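PDB 5NTD: leucyl aminopeptidase from Trypanosoma brucei brucei, which probably removes N-terminal amino acids, leucine among them, from peptides as a manganese-bound M17 aminopeptidase that assembles as a hexamer. Local coordinates for residues H384-L389 against P485-A490; P451-N456 against G476-T481. All coordinates share one frame; numbering follows the deposited sequence.

Contact 1: residues H384-L389 against P485-A490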
loop_
_atom_site.group_PDB
_atom_site.type_symbol
_atom_site.label_atom_id
_atom_site.label_comp_id
_atom_site.label_asym_id
_atom_site.label_seq_id
_atom_site.Cartn_x
_atom_site.Cartn_y
_atom_site.Cartn_z
ATOM N N HIS G 384 2.110 32.826 -22.627
ATOM C CA HIS G 384 1.304 33.313 -23.726
ATOM C C HIS G 384 0.652 34.681 -23.388
ATOM O O HIS G 384 0.712 35.638 -24.162
ATOM C CB HIS G 384 0.197 32.331 -24.051
ATOM C CG HIS G 384 -0.645 32.750 -25.214
ATOM N ND1 HIS G 384 -0.213 32.636 -26.521
ATOM C CD2 HIS G 384 -1.893 33.286 -25.269
ATOM C CE1 HIS G 384 -1.171 33.061 -27.331
ATOM N NE2 HIS G 384 -2.196 33.463 -26.596
ATOM N N ALA G 385 0.033 34.745 -22.224
ATOM C CA ALA G 385 -0.678 35.961 -21.792
ATOM C C ALA G 385 0.278 37.131 -21.619
ATOM O O ALA G 385 -0.066 38.258 -21.959
ATOM C CB ALA G 385 -1.446 35.736 -20.501
ATOM N N THR G 386 1.446 36.861 -21.098
ATOM C CA THR G 386 2.383 37.936 -20.738
ATOM C C THR G 386 3.366 38.298 -21.859
ATOM O O THR G 386 4.102 39.272 -21.745
ATOM C CB THR G 386 3.205 37.609 -19.476
ATOM O OG1 THR G 386 3.860 36.351 -19.645
ATOM C CG2 THR G 386 2.295 37.569 -18.289
ATOM N N ASN G 387 3.379 37.514 -22.913
ATOM C CA ASN G 387 4.336 37.721 -24.001
ATOM C C ASN G 387 3.764 37.817 -25.404
ATOM O O ASN G 387 4.348 38.471 -26.248
ATOM C CB ASN G 387 5.375 36.603 -24.037
ATOM C CG ASN G 387 6.687 37.042 -24.694
ATOM O OD1 ASN G 387 7.465 37.776 -24.105
ATOM N ND2 ASN G 387 6.919 36.586 -25.912
ATOM N N GLU G 388 2.650 37.163 -25.661
ATOM C CA GLU G 388 2.181 36.975 -27.037
ATOM C C GLU G 388 0.954 37.767 -27.417
ATOM O O GLU G 388 0.442 37.631 -28.526
ATOM C CB GLU G 388 1.892 35.509 -27.300
ATOM C CG GLU G 388 3.072 34.613 -27.040
ATOM C CD GLU G 388 4.190 34.814 -28.017
ATOM O OE1 GLU G 388 5.301 34.972 -27.499
ATOM O OE2 GLU G 388 4.014 34.778 -29.270
ATOM N N LEU G 389 0.432 38.559 -26.496
ATOM C CA LEU G 389 -0.822 39.319 -26.781
ATOM C C LEU G 389 -0.493 40.713 -27.296
ATOM O O LEU G 389 0.643 41.158 -27.251
ATOM C CB LEU G 389 -1.734 39.407 -25.536
ATOM C CG LEU G 389 -2.124 38.069 -24.937
ATOM C CD1 LEU G 389 -3.068 38.286 -23.765
ATOM C CD2 LEU G 389 -2.773 37.148 -25.965
ATOM N N PRO G 485 9.600 37.997 -19.116
ATOM C CA PRO G 485 10.345 39.131 -18.554
ATOM C C PRO G 485 9.718 40.515 -18.852
ATOM O O PRO G 485 9.898 41.446 -18.094
ATOM C CB PRO G 485 11.698 39.035 -19.248
ATOM C CG PRO G 485 11.811 37.633 -19.710
ATOM C CD PRO G 485 10.428 37.184 -20.015
ATOM N N LYS G 486 8.945 40.598 -19.928
ATOM C CA LYS G 486 8.173 41.821 -20.267
ATOM C C LYS G 486 7.130 42.183 -19.206
ATOM O O LYS G 486 6.631 43.305 -19.165
ATOM C CB LYS G 486 7.386 41.649 -21.556
ATOM C CG LYS G 486 8.204 41.464 -22.801
ATOM C CD LYS G 486 7.216 41.302 -23.960
ATOM C CE LYS G 486 7.886 40.902 -25.262
ATOM N NZ LYS G 486 6.856 40.555 -26.283
ATOM N N PHE G 487 6.761 41.208 -18.383
ATOM C CA PHE G 487 5.722 41.410 -17.366
ATOM C C PHE G 487 6.363 41.797 -16.054
ATOM O O PHE G 487 7.267 41.133 -15.582
ATOM C CB PHE G 487 4.860 40.169 -17.227
ATOM C CG PHE G 487 3.861 40.242 -16.117
ATOM C CD1 PHE G 487 2.694 40.950 -16.277
ATOM C CD2 PHE G 487 4.088 39.590 -14.924
ATOM C CE1 PHE G 487 1.762 41.006 -15.257
ATOM C CE2 PHE G 487 3.174 39.638 -13.901
ATOM C CZ PHE G 487 2.006 40.348 -14.062
ATOM N N THR G 488 5.876 42.886 -15.485
ATOM C CA THR G 488 6.367 43.392 -14.194
ATOM C C THR G 488 5.237 43.693 -13.191
ATOM O O THR G 488 5.429 44.387 -12.198
ATOM C CB THR G 488 7.168 44.685 -14.394
ATOM O OG1 THR G 488 6.285 45.663 -14.935
ATOM C CG2 THR G 488 8.350 44.469 -15.340
ATOM N N GLY G 489 4.059 43.148 -13.457
ATOM C CA GLY G 489 2.864 43.448 -12.647
ATOM C C GLY G 489 2.580 42.436 -11.574
ATOM O O GLY G 489 3.434 41.651 -11.172
ATOM N N ALA G 490 1.328 42.401 -11.157
ATOM C CA ALA G 490 0.890 41.532 -10.078
ATOM C C ALA G 490 0.461 40.198 -10.648
ATOM O O ALA G 490 -0.238 40.118 -11.639
ATOM C CB ALA G 490 -0.244 42.169 -9.297
#
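Thr386 meets Phe487 with its methyl group. Thr386 CG2 lies 3.8 Å from Phe487 CG, and Thr386 CB is equally close to Phe487 CB, so the touch falls at the root of the phenylalanine side chain. The ring then leads away from the helix, and Gly489 N sits over the centre of one face. Thr386 OG1, at chi1 54° between the backbone N and the carbonyl carbon, is held by two parts of the chain. It bonds to Val382 O of its own helix and to Ser484 N, just before Pro485. Asn387 follows, and the extended chain of Lys486 crosses its side chain at about a right angle. Lys486 CE passes 3.4 Å from Asn387 OD1, and a weak hydrogen bond runs from Lys486 NZ to Asn387 O at 3.3 Å. The Asn387 amide has firmer partners. Asn387 OD1 pairs with Ser484 OG, while Asn387 ND2 donates to Glu388 OE1 at 2.8 Å with an angle of 166°. Together these two bonds fix the rotation of the amide. The contact joins the C-terminal end of helix 374-387 to the loop between helix 471-480 and strand 490-495. On the helix, Ala385 packs on strand 283-291 and His384 on strands 268-274 and 334-344 of the catalytic-domain sheet.

Contact 2: residues P451-N456 against G476-T481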
loop_
_atom_site.group_PDB
_atom_site.type_symbol
_atom_site.label_atom_id
_atom_site.label_comp_id
_atom_site.label_asym_id
_atom_site.label_seq_id
_atom_site.Cartn_x
_atom_site.Cartn_y
_atom_site.Cartn_z
ATOM N N PRO G 451 14.721 26.032 -4.913
ATOM C CA PRO G 451 15.619 24.860 -4.832
ATOM C C PRO G 451 14.930 23.510 -4.985
ATOM O O PRO G 451 15.576 22.525 -5.345
ATOM C CB PRO G 451 16.228 24.965 -3.430
ATOM C CG PRO G 451 15.927 26.341 -2.957
ATOM C CD PRO G 451 14.673 26.764 -3.647
ATOM N N GLU G 452 13.629 23.471 -4.744
ATOM C CA GLU G 452 12.876 22.217 -4.872
ATOM C C GLU G 452 12.772 21.696 -6.301
ATOM O O GLU G 452 12.479 20.522 -6.516
ATOM C CB GLU G 452 11.471 22.362 -4.303
ATOM C CG GLU G 452 11.453 22.545 -2.787
ATOM C CD GLU G 452 11.952 21.329 -2.023
ATOM O OE1 GLU G 452 12.063 20.241 -2.612
ATOM O OE2 GLU G 452 12.229 21.472 -0.818
ATOM N N PHE G 453 13.046 22.560 -7.261
ATOM C CA PHE G 453 12.873 22.202 -8.660
ATOM C C PHE G 453 14.193 22.001 -9.430
ATOM O O PHE G 453 14.188 22.036 -10.653
ATOM C CB PHE G 453 11.969 23.246 -9.358
ATOM C CG PHE G 453 10.560 23.228 -8.869
ATOM C CD1 PHE G 453 9.662 22.285 -9.321
ATOM C CD2 PHE G 453 10.128 24.145 -7.930
ATOM C CE1 PHE G 453 8.352 22.259 -8.847
ATOM C CE2 PHE G 453 8.825 24.135 -7.463
ATOM C CZ PHE G 453 7.932 23.193 -7.924
ATOM N N LYS G 454 15.287 21.789 -8.718
ATOM C CA LYS G 454 16.611 21.602 -9.362
ATOM C C LYS G 454 16.553 20.320 -10.218
ATOM O O LYS G 454 15.975 19.312 -9.820
ATOM C CB LYS G 454 17.794 21.596 -8.366
ATOM N N SER G 455 17.127 20.403 -11.403
ATOM C CA SER G 455 17.221 19.278 -12.339
ATOM C C SER G 455 18.668 19.071 -12.761
ATOM O O SER G 455 19.399 20.021 -12.948
ATOM C CB SER G 455 16.346 19.542 -13.567
ATOM O OG SER G 455 16.587 18.617 -14.607
ATOM N N ASN G 456 19.052 17.820 -12.951
ATOM C CA ASN G 456 20.388 17.511 -13.505
ATOM C C ASN G 456 20.597 18.024 -14.953
ATOM O O ASN G 456 21.664 18.506 -15.299
ATOM C CB ASN G 456 20.646 16.006 -13.545
ATOM C CG ASN G 456 20.952 15.418 -12.172
ATOM O OD1 ASN G 456 21.461 16.102 -11.297
ATOM N ND2 ASN G 456 20.675 14.131 -12.013
ATOM N N GLY G 476 2.651 27.007 -7.439
ATOM C CA GLY G 476 2.515 28.400 -7.880
ATOM C C GLY G 476 3.836 28.931 -8.380
ATOM O O GLY G 476 3.931 29.511 -9.460
ATOM N N TYR G 477 4.875 28.676 -7.611
ATOM C CA TYR G 477 6.225 29.135 -7.982
ATOM C C TYR G 477 6.575 28.659 -9.383
ATOM O O TYR G 477 7.098 29.397 -10.198
ATOM C CB TYR G 477 7.293 28.679 -6.980
ATOM C CG TYR G 477 8.680 28.884 -7.537
ATOM C CD1 TYR G 477 9.278 30.142 -7.524
ATOM C CD2 TYR G 477 9.366 27.844 -8.164
ATOM C CE1 TYR G 477 10.528 30.357 -8.076
ATOM C CE2 TYR G 477 10.618 28.050 -8.720
ATOM C CZ TYR G 477 11.186 29.306 -8.673
ATOM O OH TYR G 477 12.409 29.518 -9.252
ATOM N N PHE G 478 6.317 27.382 -9.645
ATOM C CA PHE G 478 6.638 26.776 -10.943
ATOM C C PHE G 478 6.064 27.639 -12.076
ATOM O O PHE G 478 6.723 27.947 -13.064
ATOM C CB PHE G 478 6.095 25.353 -11.069
ATOM C CG PHE G 478 6.337 24.743 -12.414
ATOM C CD1 PHE G 478 5.493 25.009 -13.477
ATOM C CD2 PHE G 478 7.435 23.920 -12.631
ATOM C CE1 PHE G 478 5.730 24.459 -14.730
ATOM C CE2 PHE G 478 7.682 23.368 -13.886
ATOM C CZ PHE G 478 6.832 23.629 -14.931
ATOM N N ILE G 479 4.808 27.971 -11.907
ATOM C CA ILE G 479 4.063 28.758 -12.910
ATOM C C ILE G 479 4.758 30.116 -13.142
ATOM O O ILE G 479 4.933 30.524 -14.268
ATOM C CB ILE G 479 2.617 28.990 -12.476
ATOM C CG1 ILE G 479 1.873 27.662 -12.401
ATOM C CG2 ILE G 479 1.929 29.918 -13.464
ATOM C CD1 ILE G 479 0.577 27.732 -11.608
ATOM N N THR G 480 5.224 30.739 -12.063
ATOM C CA THR G 480 5.869 32.062 -12.146
ATOM C C THR G 480 7.158 32.050 -12.973
ATOM O O THR G 480 7.473 33.031 -13.623
ATOM C CB THR G 480 6.164 32.720 -10.786
ATOM O OG1 THR G 480 7.149 31.986 -10.069
ATOM C CG2 THR G 480 4.902 32.795 -9.976
ATOM N N THR G 481 7.865 30.925 -12.976
ATOM C CA THR G 481 9.123 30.824 -13.730
ATOM C C THR G 481 8.887 30.976 -15.238
ATOM O O THR G 481 9.825 31.222 -15.979
ATOM C CB THR G 481 9.883 29.507 -13.502
ATOM O OG1 THR G 481 9.156 28.409 -14.082
ATOM C CG2 THR G 481 10.137 29.268 -12.010
#
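Phe453 and Tyr477 lie nearly parallel, with their planes at 26°, but the rings are slid so far apart that they barely overlap. Their centroids are 5.9 Å apart. Phe453 CD2 comes to the edge of the tyrosine ring, 3.8 Å from Tyr477 CD2, and the two side chains run past each other in opposite directions. Tyr477 CG is anti to the backbone N (chi1 167°), which places its ring edge against Phe453 CD2. Phe478 meets Phe453 more loosely, at CE1. Phe453 CE1 is 4.2 Å from Phe478 CD2, and these rings are oblique, with their planes at 59°. The three residues form an aromatic cluster in the M17 catalytic domain, where the loop after helix 446-449 packs on helix 471-480. The side chain of Phe453 is about 9 Å from the bound bestatin at the nearest atoms. Arg375, which lines the bicarbonate pocket, touches both Phe453 and Phe478. Two threonines bond back to the preceding turn. Thr480 OG1 donates to Tyr477 O at 2.6 Å, in the carbonyl plane and on a lone pair. Tyr477 O also accepts from Thr481 N at 3.3 Å. Thr481 OG1 bonds to Phe478 O. Farther along the loop, Asn456 ND2 reaches Ser503 O of a second subunit.

Contact 2 is the more buried of the two, although both lie toward the outside of the chain. Contact 1 is partly buried: its apolar half is sheltered, while its lysine is exposed. Contact 2 joins aromatic rings without a hydrogen bond between its segments, whereas contact 1 combines a methyl-to-phenylalanine touch with a weak lysine bond. Helix 374-387 links them. Its end makes contact 1, and its first turn touches two of the three rings of contact 2. Residues 476-481 and 485-490 also follow closely in sequence, so the same stretch of chain serves both. Their centres are 19 Å apart. Contact 2 alone has a segment that reaches another subunit.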